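Local structure of NAD_Gly3P_dh, NAD-dependent glycerol-3-phosphate dehydrogenase (5OCM) at residues A[17-22]-A[27-32]; A[116-121]-A[168-173]; A[184-189]-A[252-257]. The protein binds NADP and acts as an imine reductase, probably using NADPH to reduce imines to amines, and is related to the beta-hydroxyacid dehydrogenases. One frame throughout, in Å; residues are numbered along the deposited sequence.

Interaction 1: residues A[17-22]-A[27-32]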
ATOM      1  N   ALA A  17     -24.332  -0.328   8.736  1.00 13.52           N
ATOM      2  CA  ALA A  17     -24.031  -1.127   7.558  1.00 13.05           C
ATOM      3  C   ALA A  17     -24.168  -2.635   7.876  1.00 12.39           C
ATOM      4  O   ALA A  17     -24.643  -3.419   7.054  1.00 12.98           O
ATOM      5  CB  ALA A  17     -22.633  -0.833   7.038  1.00 15.89           C
ATOM      6  N   LEU A  18     -23.731  -3.042   9.066  1.00 12.45           N
ATOM      7  CA  LEU A  18     -23.862  -4.447   9.442  1.00 12.67           C
ATOM      8  C   LEU A  18     -25.349  -4.857   9.453  1.00 13.09           C
ATOM      9  O   LEU A  18     -25.745  -5.879   8.843  1.00 12.55           O
ATOM     10  CB  LEU A  18     -23.248  -4.690  10.815  1.00 12.47           C
ATOM     11  CG  LEU A  18     -21.772  -4.427  11.052  1.00 14.26           C
ATOM     12  CD1 LEU A  18     -21.423  -4.629  12.510  1.00 13.24           C
ATOM     13  CD2 LEU A  18     -20.898  -5.300  10.155  1.00 15.76           C
ATOM     14  N   ALA A  19     -26.165  -4.094  10.175  1.00 12.68           N
ATOM     15  CA  ALA A  19     -27.613  -4.350  10.240  1.00 13.44           C
ATOM     16  C   ALA A  19     -28.245  -4.323   8.850  1.00 13.14           C
ATOM     17  O   ALA A  19     -29.033  -5.210   8.517  1.00 12.67           O
ATOM     18  CB  ALA A  19     -28.297  -3.374  11.153  1.00 15.26           C
ATOM     19  N   GLY A  20     -27.880  -3.338   8.035  1.00 12.56           N
ATOM     20  CA  GLY A  20     -28.380  -3.294   6.658  1.00 14.89           C
ATOM     21  C   GLY A  20     -28.057  -4.522   5.814  1.00 13.87           C
ATOM     22  O   GLY A  20     -28.886  -4.985   5.026  1.00 14.32           O
ATOM     23  N   ALA A  21     -26.850  -5.079   5.989  1.00 14.24           N
ATOM     24  CA  ALA A  21     -26.436  -6.252   5.238  1.00 13.31           C
ATOM     25  C   ALA A  21     -27.180  -7.484   5.684  1.00 14.13           C
ATOM     26  O   ALA A  21     -27.584  -8.322   4.849  1.00 14.84           O
ATOM     27  CB  ALA A  21     -24.929  -6.461   5.375  1.00 13.85           C
ATOM     28  N   PHE A  22     -27.407  -7.625   6.983  1.00 13.28           N
ATOM     29  CA  PHE A  22     -28.209  -8.733   7.472  1.00 13.21           C
ATOM     30  C   PHE A  22     -29.639  -8.653   6.910  1.00 14.30           C
ATOM     31  O   PHE A  22     -30.181  -9.679   6.483  1.00 15.31           O
ATOM     32  CB  PHE A  22     -28.239  -8.813   8.992  1.00 13.85           C
ATOM     33  CG  PHE A  22     -26.962  -9.276   9.620  1.00 14.01           C
ATOM     34  CD1 PHE A  22     -26.356 -10.453   9.250  1.00 13.43           C
ATOM     35  CD2 PHE A  22     -26.368  -8.502  10.674  1.00 13.40           C
ATOM     36  CE1 PHE A  22     -25.196 -10.885   9.887  1.00 14.39           C
ATOM     37  CE2 PHE A  22     -25.221  -8.914  11.283  1.00 14.71           C
ATOM     38  CZ  PHE A  22     -24.629 -10.114  10.895  1.00 13.88           C
ATOM     39  N   HIS A  27     -32.341 -11.802   6.621  1.00 13.57           N
ATOM     40  CA  HIS A  27     -32.346 -12.208   8.046  1.00 15.44           C
ATOM     41  C   HIS A  27     -33.255 -11.281   8.865  1.00 14.82           C
ATOM     42  O   HIS A  27     -33.198 -10.058   8.730  1.00 15.70           O
ATOM     43  CB  HIS A  27     -30.945 -12.173   8.642  1.00 15.69           C
ATOM     44  CG  HIS A  27     -29.992 -13.067   7.937  1.00 18.98           C
ATOM     45  ND1 HIS A  27     -30.036 -14.439   8.056  1.00 21.66           N
ATOM     46  CD2 HIS A  27     -28.973 -12.785   7.088  1.00 18.33           C
ATOM     47  CE1 HIS A  27     -29.088 -14.966   7.285  1.00 21.40           C
ATOM     48  NE2 HIS A  27     -28.435 -13.979   6.687  1.00 18.07           N
ATOM     49  N   ALA A  28     -34.080 -11.851   9.730  1.00 14.43           N
ATOM     50  CA  ALA A  28     -34.806 -11.060  10.704  1.00 15.57           C
ATOM     51  C   ALA A  28     -33.814 -10.443  11.679  1.00 15.77           C
ATOM     52  O   ALA A  28     -33.041 -11.184  12.302  1.00 15.93           O
ATOM     53  CB  ALA A  28     -35.837 -11.906  11.435  1.00 30.00           C
ATOM     54  N   THR A  29     -33.851  -9.134  11.795  1.00 13.40           N
ATOM     55  CA  THR A  29     -32.817  -8.387  12.474  1.00 13.72           C
ATOM     56  C   THR A  29     -33.400  -7.444  13.510  1.00 14.48           C
ATOM     57  O   THR A  29     -34.248  -6.597  13.202  1.00 14.61           O
ATOM     58  CB  THR A  29     -31.959  -7.588  11.446  1.00 14.62           C
ATOM     59  OG1 THR A  29     -31.464  -8.488  10.469  1.00 15.24           O
ATOM     60  CG2 THR A  29     -30.833  -6.925  12.116  1.00 14.77           C
ATOM     61  N   THR A  30     -32.922  -7.566  14.747  1.00 13.46           N
ATOM     62  CA  THR A  30     -33.216  -6.627  15.823  1.00 13.28           C
ATOM     63  C   THR A  30     -31.995  -5.717  16.040  1.00 13.19           C
ATOM     64  O   THR A  30     -30.839  -6.171  15.994  1.00 14.06           O
ATOM     65  CB  THR A  30     -33.548  -7.350  17.125  1.00 13.59           C
ATOM     66  OG1 THR A  30     -34.765  -8.113  16.935  1.00 12.71           O
ATOM     67  CG2 THR A  30     -33.741  -6.399  18.283  1.00 15.95           C
ATOM     68  N   VAL A  31     -32.232  -4.419  16.208  1.00 11.73           N
ATOM     69  CA  VAL A  31     -31.194  -3.460  16.446  1.00 12.44           C
ATOM     70  C   VAL A  31     -31.389  -2.624  17.701  1.00 12.34           C
ATOM     71  O   VAL A  31     -32.499  -2.421  18.160  1.00 15.09           O
ATOM     72  CB  VAL A  31     -31.029  -2.511  15.231  1.00 13.17           C
ATOM     73  CG1 VAL A  31     -30.783  -3.314  13.949  1.00 14.16           C
ATOM     74  CG2 VAL A  31     -32.218  -1.615  15.066  1.00 13.25           C
ATOM     75  N   TRP A  32     -30.280  -2.103  18.238  1.00 12.62           N
ATOM     76  CA  TRP A  32     -30.292  -1.220  19.400  1.00 12.93           C
ATOM     77  C   TRP A  32     -29.062  -0.344  19.345  1.00 14.56           C
ATOM     78  O   TRP A  32     -27.982  -0.767  18.893  1.00 13.72           O
ATOM     79  CB  TRP A  32     -30.295  -2.012  20.712  1.00 13.59           C
ATOM     80  CG  TRP A  32     -30.122  -1.136  21.926  1.00 13.78           C
ATOM     81  CD1 TRP A  32     -31.095  -0.440  22.620  1.00 15.89           C
ATOM     82  CD2 TRP A  32     -28.893  -0.805  22.575  1.00 14.84           C
ATOM     83  NE1 TRP A  32     -30.558   0.270  23.638  1.00 16.80           N
ATOM     84  CE2 TRP A  32     -29.201   0.080  23.646  1.00 16.59           C
ATOM     85  CE3 TRP A  32     -27.557  -1.132  22.338  1.00 15.78           C
ATOM     86  CZ2 TRP A  32     -28.228   0.595  24.506  1.00 16.12           C
ATOM     87  CZ3 TRP A  32     -26.573  -0.601  23.207  1.00 16.33           C
ATOM     88  CH2 TRP A  32     -26.925   0.226  24.267  1.00 17.76           C
TER

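Interaction 2: residues A[116-121]-A[168-173]. With NAP (NADP nicotinamide-adenine-dinucleotide phosphate), chain G.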
ATOM      1  N   ASP A 116     -14.513 -13.400  18.171  1.00 15.54           N
ATOM      2  CA  ASP A 116     -13.967 -12.067  18.129  1.00 15.47           C
ATOM      3  C   ASP A 116     -13.543 -11.818  16.710  1.00 13.96           C
ATOM      4  O   ASP A 116     -12.714 -12.596  16.177  1.00 16.49           O
ATOM      5  CB  ASP A 116     -12.788 -11.935  19.113  1.00 16.83           C
ATOM      6  CG  ASP A 116     -12.444 -10.489  19.381  1.00 20.64           C
ATOM      7  OD1 ASP A 116     -11.871  -9.809  18.477  1.00 20.58           O
ATOM      8  OD2 ASP A 116     -12.746  -9.970  20.498  1.00 27.94           O
ATOM      9  N   GLY A 117     -14.040 -10.775  16.075  1.00 12.89           N
ATOM     10  CA  GLY A 117     -13.783 -10.507  14.665  1.00 12.45           C
ATOM     11  C   GLY A 117     -13.305  -9.110  14.346  1.00 12.91           C
ATOM     12  O   GLY A 117     -13.365  -8.219  15.174  1.00 14.18           O
ATOM     13  N   ALA A 118     -12.790  -8.952  13.141  1.00 12.15           N
ATOM     14  CA  ALA A 118     -12.285  -7.692  12.650  1.00 12.22           C
ATOM     15  C   ALA A 118     -12.858  -7.423  11.288  1.00 12.17           C
ATOM     16  O   ALA A 118     -12.871  -8.319  10.425  1.00 12.32           O
ATOM     17  CB  ALA A 118     -10.808  -7.688  12.595  1.00 13.00           C
ATOM     18  N   ILE A 119     -13.424  -6.226  11.103  1.00 12.71           N
ATOM     19  CA  ILE A 119     -14.056  -5.842   9.853  1.00 14.14           C
ATOM     20  C   ILE A 119     -13.025  -5.164   8.987  1.00 13.21           C
ATOM     21  O   ILE A 119     -12.655  -4.005   9.280  1.00 13.19           O
ATOM     22  CB  ILE A 119     -15.245  -4.905  10.038  1.00 13.37           C
ATOM     23  CG1 ILE A 119     -16.279  -5.517  11.005  1.00 13.94           C
ATOM     24  CG2 ILE A 119     -15.953  -4.666   8.683  1.00 13.84           C
ATOM     25  CD1 ILE A 119     -17.202  -4.430  11.600  1.00 13.69           C
ATOM     26  N   MET A 120     -12.540  -5.858   7.951  1.00 14.18           N
ATOM     27  CA  MET A 120     -11.507  -5.293   7.084  1.00 15.26           C
ATOM     28  C   MET A 120     -12.199  -4.733   5.845  1.00 13.48           C
ATOM     29  O   MET A 120     -12.011  -5.192   4.724  1.00 15.40           O
ATOM     30  CB  MET A 120     -10.450  -6.347   6.722  1.00 15.13           C
ATOM     31  CG  MET A 120      -9.812  -7.039   7.921  1.00 13.84           C
ATOM     32  SD  MET A 120      -9.322  -6.029   9.325  1.00 15.62           S
ATOM     33  CE  MET A 120      -8.270  -4.825   8.507  1.00 16.47           C
ATOM     34  N   ALA A 121     -13.037  -3.744   6.092  1.00 14.07           N
ATOM     35  CA  ALA A 121     -13.894  -3.121   5.104  1.00 14.15           C
ATOM     36  C   ALA A 121     -14.466  -1.840   5.638  1.00 14.86           C
ATOM     37  O   ALA A 121     -14.589  -1.660   6.851  1.00 13.44           O
ATOM     38  CB  ALA A 121     -15.068  -4.078   4.755  1.00 14.80           C
ATOM     39  N   LEU A 168      -4.772  -8.810  16.446  1.00 14.30           N
ATOM     40  CA  LEU A 168      -3.377  -8.741  16.014  1.00 16.93           C
ATOM     41  C   LEU A 168      -3.278  -8.558  14.523  1.00 14.64           C
ATOM     42  O   LEU A 168      -2.565  -7.641  14.035  1.00 13.19           O
ATOM     43  CB  LEU A 168      -2.711 -10.040  16.438  1.00 19.82           C
ATOM     44  CG  LEU A 168      -1.239 -10.095  16.360  1.00 27.02           C
ATOM     45  CD1 LEU A 168      -0.638  -9.063  17.302  1.00 29.76           C
ATOM     46  CD2 LEU A 168      -0.776 -11.485  16.795  1.00 28.70           C
ATOM     47  N   TYR A 169      -4.011  -9.385  13.770  1.00 11.55           N
ATOM     48  CA  TYR A 169      -4.082  -9.176  12.311  1.00 12.83           C
ATOM     49  C   TYR A 169      -4.663  -7.824  11.956  1.00 12.87           C
ATOM     50  O   TYR A 169      -4.142  -7.134  11.088  1.00 12.76           O
ATOM     51  CB  TYR A 169      -4.945 -10.239  11.597  1.00 13.87           C
ATOM     52  CG  TYR A 169      -4.220 -11.521  11.251  1.00 15.02           C
ATOM     53  CD1 TYR A 169      -3.889 -12.468  12.229  1.00 14.57           C
ATOM     54  CD2 TYR A 169      -3.916 -11.816   9.913  1.00 16.65           C
ATOM     55  CE1 TYR A 169      -3.280 -13.661  11.872  1.00 18.40           C
ATOM     56  CE2 TYR A 169      -3.305 -13.011   9.574  1.00 17.38           C
ATOM     57  CZ  TYR A 169      -2.990 -13.923  10.537  1.00 18.07           C
ATOM     58  OH  TYR A 169      -2.397 -15.096  10.108  1.00 22.46           O
ATOM     59  N   ASP A 170      -5.728  -7.437  12.629  1.00 13.03           N
ATOM     60  CA  ASP A 170      -6.398  -6.146  12.341  1.00 13.59           C
ATOM     61  C   ASP A 170      -5.437  -4.956  12.466  1.00 13.28           C
ATOM     62  O   ASP A 170      -5.308  -4.191  11.500  1.00 11.74           O
ATOM     63  CB  ASP A 170      -7.574  -6.000  13.300  1.00 14.72           C
ATOM     64  CG  ASP A 170      -8.442  -4.785  13.073  1.00 16.16           C
ATOM     65  OD1 ASP A 170      -8.534  -4.286  11.922  1.00 16.61           O
ATOM     66  OD2 ASP A 170      -9.057  -4.311  14.052  1.00 18.57           O
ATOM     67  N   VAL A 171      -4.761  -4.820  13.591  1.00 11.90           N
ATOM     68  CA  VAL A 171      -3.900  -3.630  13.730  1.00 14.12           C
ATOM     69  C   VAL A 171      -2.726  -3.672  12.759  1.00 14.18           C
ATOM     70  O   VAL A 171      -2.350  -2.619  12.228  1.00 13.88           O
ATOM     71  CB  VAL A 171      -3.418  -3.377  15.185  1.00 13.64           C
ATOM     72  CG1 VAL A 171      -4.569  -3.235  16.109  1.00 14.23           C
ATOM     73  CG2 VAL A 171      -2.509  -4.507  15.668  1.00 14.05           C
ATOM     74  N   ALA A 172      -2.197  -4.846  12.489  1.00 13.25           N
ATOM     75  CA  ALA A 172      -1.115  -5.001  11.489  1.00 13.88           C
ATOM     76  C   ALA A 172      -1.584  -4.560  10.127  1.00 13.79           C
ATOM     77  O   ALA A 172      -0.893  -3.824   9.434  1.00 14.82           O
ATOM     78  CB  ALA A 172      -0.626  -6.468  11.428  1.00 14.51           C
ATOM     79  N   LEU A 173      -2.790  -4.976   9.747  1.00 12.76           N
ATOM     80  CA  LEU A 173      -3.397  -4.571   8.461  1.00 12.21           C
ATOM     81  C   LEU A 173      -3.723  -3.095   8.427  1.00 12.36           C
ATOM     82  O   LEU A 173      -3.433  -2.418   7.423  1.00 12.72           O
ATOM     83  CB  LEU A 173      -4.625  -5.449   8.182  1.00 12.30           C
ATOM     84  CG  LEU A 173      -4.350  -6.933   7.906  1.00 12.27           C
ATOM     85  CD1 LEU A 173      -5.696  -7.619   7.913  1.00 12.44           C
ATOM     86  CD2 LEU A 173      -3.601  -7.158   6.604  1.00 12.03           C
TER
HETATM   87  PA  NAP G 301     -19.106   5.449  15.282  1.00 17.36           P
HETATM   88  O1A NAP G 301     -19.894   5.989  14.090  1.00 15.58           O
HETATM   89  O2A NAP G 301     -18.389   6.526  15.957  1.00 16.42           O
HETATM   90  O5B NAP G 301     -20.053   4.628  16.330  1.00 15.99           O
HETATM   91  C5B NAP G 301     -19.614   4.419  17.668  1.00 14.86           C
HETATM   92  C4B NAP G 301     -20.706   3.558  18.255  1.00 14.19           C
HETATM   93  O4B NAP G 301     -20.370   3.099  19.553  1.00 15.15           O
HETATM   94  C3B NAP G 301     -22.097   4.259  18.368  1.00 15.66           C
HETATM   95  O3B NAP G 301     -23.175   3.340  18.078  1.00 15.10           O
HETATM   96  C2B NAP G 301     -22.099   4.661  19.858  1.00 16.06           C
HETATM   97  O2B NAP G 301     -23.400   4.952  20.401  1.00 18.70           O
HETATM   98  C1B NAP G 301     -21.439   3.455  20.467  1.00 15.43           C
HETATM   99  N9A NAP G 301     -20.912   3.683  21.799  1.00 15.99           N
HETATM  100  C8A NAP G 301     -19.857   4.413  22.173  1.00 16.08           C
HETATM  101  N7A NAP G 301     -19.679   4.371  23.485  1.00 16.12           N
HETATM  102  C5A NAP G 301     -20.666   3.590  23.968  1.00 16.47           C
HETATM  103  C6A NAP G 301     -21.064   3.120  25.283  1.00 18.17           C
HETATM  104  N6A NAP G 301     -20.335   3.505  26.402  1.00 20.38           N
HETATM  105  N1A NAP G 301     -22.199   2.395  25.392  1.00 17.31           N
HETATM  106  C2A NAP G 301     -22.921   2.019  24.314  1.00 18.46           C
HETATM  107  N3A NAP G 301     -22.607   2.385  23.055  1.00 15.39           N
HETATM  108  C4A NAP G 301     -21.499   3.146  22.873  1.00 17.09           C
HETATM  109  O3  NAP G 301     -17.998   4.385  14.913  1.00 16.02           O
HETATM  110  PN  NAP G 301     -18.115   3.328  13.660  1.00 15.68           P
HETATM  111  O1N NAP G 301     -17.406   3.887  12.495  1.00 15.84           O
HETATM  112  O2N NAP G 301     -19.507   2.675  13.632  1.00 14.81           O
HETATM  113  O5D NAP G 301     -17.056   2.297  14.314  1.00 14.92           O
HETATM  114  C5D NAP G 301     -17.541   1.312  15.231  1.00 16.13           C
HETATM  115  C4D NAP G 301     -16.441   0.283  15.391  1.00 13.98           C
HETATM  116  O4D NAP G 301     -16.199  -0.349  14.062  1.00 13.59           O
HETATM  117  C3D NAP G 301     -15.145   0.925  15.928  1.00 14.34           C
HETATM  118  O3D NAP G 301     -14.474   0.033  16.837  1.00 12.90           O
HETATM  119  C2D NAP G 301     -14.353   1.080  14.619  1.00 13.48           C
HETATM  120  O2D NAP G 301     -12.925   1.163  14.751  1.00 13.78           O
HETATM  121  C1D NAP G 301     -14.824  -0.179  13.845  1.00 13.16           C
HETATM  122  N1N NAP G 301     -14.645  -0.078  12.410  1.00 13.01           N
HETATM  123  C2N NAP G 301     -15.190   0.907  11.725  1.00 15.24           C
HETATM  124  C3N NAP G 301     -14.987   1.018  10.336  1.00 15.03           C
HETATM  125  C7N NAP G 301     -15.508   2.139   9.519  1.00 15.38           C
HETATM  126  O7N NAP G 301     -15.110   2.162   8.334  1.00 15.79           O
HETATM  127  N7N NAP G 301     -16.308   3.029  10.039  1.00 17.63           N
HETATM  128  C4N NAP G 301     -14.247   0.028   9.670  1.00 14.92           C
HETATM  129  C5N NAP G 301     -13.785  -1.049  10.420  1.00 15.49           C
HETATM  130  C6N NAP G 301     -14.008  -1.061  11.786  1.00 15.19           C
HETATM  131  P2B NAP G 301     -24.008   6.429  20.247  1.00 20.18           P
HETATM  132  O1X NAP G 301     -24.589   6.480  18.872  1.00 16.26           O
HETATM  133  O2X NAP G 301     -24.944   6.433  21.407  1.00 20.16           O
HETATM  134  O3X NAP G 301     -22.850   7.368  20.594  1.00 16.57           O
HETATM  135  O   HOH W   1     -10.597  -2.918  10.923  1.00 15.17           O

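Interaction 3: residues A[184-189]-A[252-257]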
ATOM      1  N   PHE A 184       0.214   7.904  -0.451  1.00 12.70           N
ATOM      2  CA  PHE A 184      -0.591   8.341  -1.581  1.00 13.44           C
ATOM      3  C   PHE A 184      -0.905   9.849  -1.483  1.00 12.71           C
ATOM      4  O   PHE A 184      -0.769  10.595  -2.485  1.00 13.25           O
ATOM      5  CB  PHE A 184      -1.933   7.584  -1.670  1.00 14.79           C
ATOM      6  CG  PHE A 184      -2.870   8.206  -2.670  1.00 14.78           C
ATOM      7  CD1 PHE A 184      -2.601   8.088  -4.024  1.00 14.45           C
ATOM      8  CD2 PHE A 184      -3.930   8.947  -2.263  1.00 15.26           C
ATOM      9  CE1 PHE A 184      -3.374   8.738  -4.972  1.00 14.93           C
ATOM     10  CE2 PHE A 184      -4.769   9.583  -3.203  1.00 16.84           C
ATOM     11  CZ  PHE A 184      -4.466   9.490  -4.570  1.00 16.10           C
ATOM     12  N   LEU A 185      -1.305  10.277  -0.304  1.00 12.26           N
ATOM     13  CA  LEU A 185      -1.660  11.709  -0.094  1.00 14.40           C
ATOM     14  C   LEU A 185      -0.452  12.631  -0.238  1.00 16.59           C
ATOM     15  O   LEU A 185      -0.546  13.693  -0.895  1.00 15.37           O
ATOM     16  CB  LEU A 185      -2.381  11.955   1.240  1.00 15.27           C
ATOM     17  CG  LEU A 185      -3.762  11.247   1.378  1.00 14.42           C
ATOM     18  CD1 LEU A 185      -4.184  11.395   2.817  1.00 17.56           C
ATOM     19  CD2 LEU A 185      -4.808  11.770   0.474  1.00 14.70           C
ATOM     20  N   HIS A 186       0.704  12.195   0.252  1.00 15.45           N
ATOM     21  CA  HIS A 186       1.948  12.953  -0.021  1.00 16.76           C
ATOM     22  C   HIS A 186       2.216  13.048  -1.510  1.00 17.17           C
ATOM     23  O   HIS A 186       2.539  14.141  -2.049  1.00 17.78           O
ATOM     24  CB  HIS A 186       3.107  12.298   0.753  1.00 16.70           C
ATOM     25  CG  HIS A 186       4.473  12.850   0.447  1.00 19.63           C
ATOM     26  ND1 HIS A 186       4.716  14.174   0.164  1.00 27.10           N
ATOM     27  CD2 HIS A 186       5.666  12.256   0.418  1.00 20.06           C
ATOM     28  CE1 HIS A 186       6.015  14.343  -0.064  1.00 21.46           C
ATOM     29  NE2 HIS A 186       6.609  13.194   0.080  1.00 26.00           N
ATOM     30  N   GLY A 187       2.067  11.928  -2.214  1.00 15.79           N
ATOM     31  CA  GLY A 187       2.251  11.918  -3.666  1.00 16.48           C
ATOM     32  C   GLY A 187       1.298  12.813  -4.387  1.00 16.00           C
ATOM     33  O   GLY A 187       1.695  13.524  -5.331  1.00 17.46           O
ATOM     34  N   ALA A 188       0.029  12.796  -3.971  1.00 14.67           N
ATOM     35  CA  ALA A 188      -0.956  13.694  -4.550  1.00 16.15           C
ATOM     36  C   ALA A 188      -0.583  15.169  -4.307  1.00 15.40           C
ATOM     37  O   ALA A 188      -0.726  15.991  -5.223  1.00 17.49           O
ATOM     38  CB  ALA A 188      -2.311  13.407  -3.948  1.00 16.44           C
ATOM     39  N   ALA A 189      -0.113  15.489  -3.107  1.00 15.85           N
ATOM     40  CA  ALA A 189       0.305  16.860  -2.798  1.00 17.24           C
ATOM     41  C   ALA A 189       1.464  17.284  -3.722  1.00 16.82           C
ATOM     42  O   ALA A 189       1.495  18.404  -4.266  1.00 16.90           O
ATOM     43  CB  ALA A 189       0.707  16.985  -1.355  1.00 18.91           C
ATOM     44  N   ALA A 252       9.364  21.276  -4.443  1.00 20.84           N
ATOM     45  CA  ALA A 252       7.932  21.565  -4.642  1.00 21.93           C
ATOM     46  C   ALA A 252       7.316  22.296  -3.444  1.00 20.62           C
ATOM     47  O   ALA A 252       6.189  22.751  -3.560  1.00 21.87           O
ATOM     48  CB  ALA A 252       7.163  20.276  -4.886  1.00 22.96           C
ATOM     49  N   GLY A 253       8.000  22.320  -2.298  1.00 19.71           N
ATOM     50  CA  GLY A 253       7.543  22.969  -1.094  1.00 21.67           C
ATOM     51  C   GLY A 253       6.528  22.158  -0.310  1.00 23.36           C
ATOM     52  O   GLY A 253       5.735  22.722   0.424  1.00 22.93           O
ATOM     53  N   VAL A 254       6.521  20.818  -0.471  1.00 21.89           N
ATOM     54  CA  VAL A 254       5.554  19.996   0.248  1.00 21.02           C
ATOM     55  C   VAL A 254       6.189  19.360   1.478  1.00 22.79           C
ATOM     56  O   VAL A 254       7.418  19.451   1.669  1.00 21.16           O
ATOM     57  CB  VAL A 254       4.862  18.952  -0.663  1.00 22.70           C
ATOM     58  CG1 VAL A 254       4.239  19.624  -1.877  1.00 23.93           C
ATOM     59  CG2 VAL A 254       5.804  17.923  -1.172  1.00 23.24           C
ATOM     60  N   ASN A 255       5.373  18.690   2.292  1.00 19.21           N
ATOM     61  CA  ASN A 255       5.876  18.056   3.523  1.00 20.10           C
ATOM     62  C   ASN A 255       6.846  16.926   3.194  1.00 18.98           C
ATOM     63  O   ASN A 255       6.613  16.207   2.219  1.00 21.99           O
ATOM     64  CB  ASN A 255       4.681  17.526   4.297  1.00 19.18           C
ATOM     65  CG  ASN A 255       5.050  16.977   5.659  1.00 20.80           C
ATOM     66  OD1 ASN A 255       5.401  15.816   5.788  1.00 20.63           O
ATOM     67  ND2 ASN A 255       4.965  17.816   6.683  1.00 19.87           N
ATOM     68  N   THR A 256       7.900  16.730   3.968  1.00 18.25           N
ATOM     69  CA  THR A 256       8.842  15.658   3.753  1.00 17.06           C
ATOM     70  C   THR A 256       8.976  14.677   4.911  1.00 16.42           C
ATOM     71  O   THR A 256       9.890  13.865   4.911  1.00 16.11           O
ATOM     72  CB  THR A 256      10.267  16.174   3.439  1.00 19.31           C
ATOM     73  OG1 THR A 256      10.748  16.896   4.564  1.00 19.01           O
ATOM     74  CG2 THR A 256      10.226  17.104   2.250  1.00 20.63           C
ATOM     75  N   GLU A 257       8.094  14.743   5.890  1.00 17.02           N
ATOM     76  CA  GLU A 257       8.197  13.840   7.048  1.00 18.32           C
ATOM     77  C   GLU A 257       8.161  12.356   6.700  1.00 16.76           C
ATOM     78  O   GLU A 257       8.897  11.569   7.327  1.00 15.36           O
ATOM     79  CB  GLU A 257       7.123  14.151   8.062  1.00 22.21           C
ATOM     80  CG  GLU A 257       7.465  15.472   8.728  1.00 26.95           C
ATOM     81  CD  GLU A 257       6.453  16.001   9.654  1.00 37.15           C
ATOM     82  OE1 GLU A 257       5.506  16.703   9.207  1.00 42.30           O
ATOM     83  OE2 GLU A 257       6.689  15.742  10.840  1.00 42.16           O
TER

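Interaction 1: residues A[17-22]-A[27-32]
F22 meets H27 and T29 near the end of helix 13-24, shortly before the chain turns back into a strand. F22 gives the contact more surface than any other residue. Its CB packs on T29 OG1 at 3.6 Å, and its ring atom CD1 lies 4.1 Å from H27 CD2. That imidazole atom sits at the edge of the phenyl ring, near its plane. The backbone ties the same corner: H27 N donates to F22 O at 3.0 Å, with an N-H...O angle of 148°. H27 CG is anti to its own carbonyl carbon (chi1 -59°). This swings the imidazole back beside F22 O, which lies at the ring edge, 3.4 Å from H27 CD2. The far nitrogen, H27 NE2, is hydrogen-bonded to S151.

The two segments are the helix and second strand of the first beta-alpha-beta unit of a Rossmann-type domain, strand 6-9, helix 13-24 and strand 29-32. Helix and strand run nearly antiparallel, at 166°, with their axes 9.0 Å apart. T29 faces the helix from the strand. Its OG1 is used twice: it touches F22 CB and donates to H27 O at 2.9 Å, from above the carbonyl plane. That bond holds OG1 on the side of H27, and CG2 is left on the side of A19. One turn earlier on the helix, A19 CB packs on V31 CG1 at 3.7 Å. V31 also neighbours L11, which binds NADP(+). F22 reaches further to V6 and V8 of strand 6-9.

Interaction 2: residues A[116-121]-A[168-173]
A118 and M120 of the strand pack against D170 and L173 of the helix in a buried contact between two domains. Strand 113-120 belongs to the Rossmann-type NADP-binding domain, and helix 165-192 to the C-terminal domain. The two run roughly parallel, at 21°. A118 CB meets D170 CB at 3.7 Å, where the backbones come nearest. M120 has the largest share of the buried surface. Its chain is bent at chi2 and chi3, which folds the sulfur and methyl back toward the helix. M120 CE then packs on L173 CB at 3.7 Å, the two side chains crossing at about a right angle. The second subunit adds W208 against M120 and F201 against L173.

The active site lies alongside. I119 O is 3.4 Å from C5N of the nicotinamide of NADP, and A121 O is 3.3 Å from its C4N. A121 also touches the bound trifluoroacetophenone hydrate. A water links the domains by donating to I119 O at 2.8 Å and to D170 OD1 at 2.7 Å. D170 CG is anti to the backbone N (chi1 -175°), which brings the carboxylate to the strand. D170 OD1 also rests against M120 SD, 3.2 Å away.

Interaction 3: residues A[184-189]-A[252-257]
H186 turns its imidazole to the V254 side chain and N255 O. Its CG is anti to the backbone N (chi1 173°), which carries the ring out from the helix to the loop. V254 CG2 comes to the ring edge, in its plane, 3.8 Å from H186 CE1. N255 O approaches the same carbon obliquely, 3.0 Å from H186 CE1. The nearby H186 ND1 is 3.5 Å from that oxygen, but the angle is poor for a hydrogen bond. The other branch of the valine, CG1, packs 3.8 Å from A189 O, one turn on.

The loop joins helix 235-252 to helix 257-271 in the C-terminal helical domain. G253 ends the first helix in a Schellman motif. N255 then shapes the start of the next: its OD1 accepts from E257 N at 2.9 Å, an Asx turn. N255 ND2 donates to E257 OE1 at 2.8 Å, nearly straight at 172°. E257 OE1 also forms a salt bridge with R268 of the second subunit. L258 and P259 of helix 257-271 also touch H186.

An alanine in place of H186 would probably leave V254 CG2 and N255 O without their ring partner and open a gap between helix and loop. The directional bonds lie within the loop and to the second subunit. Across the segments there is packing and a close, oblique approach of N255 O to the ring, so fit of shape joins them.

From the N terminus, interaction 1 comes first. It closes the short turn after helix 13-24 within the first beta-alpha-beta unit. Interaction 2 opens later and closes a loop of 46 residues, from strand 113-120 of the same sheet to helix 165-192. It ties the NADP-binding domain to the C-terminal domain. Interaction 3 starts further along that helix and closes a loop of 62 residues, mostly helical. The three are in series; none nests or crosses. Interactions 1 and 2 touch, through L18 CD2 and I119 CD1 at 4.1 Å. Interactions 2 and 3 share helix 165-192 but do not touch; their nearest atoms are about 13 Å apart. Both touch the second subunit.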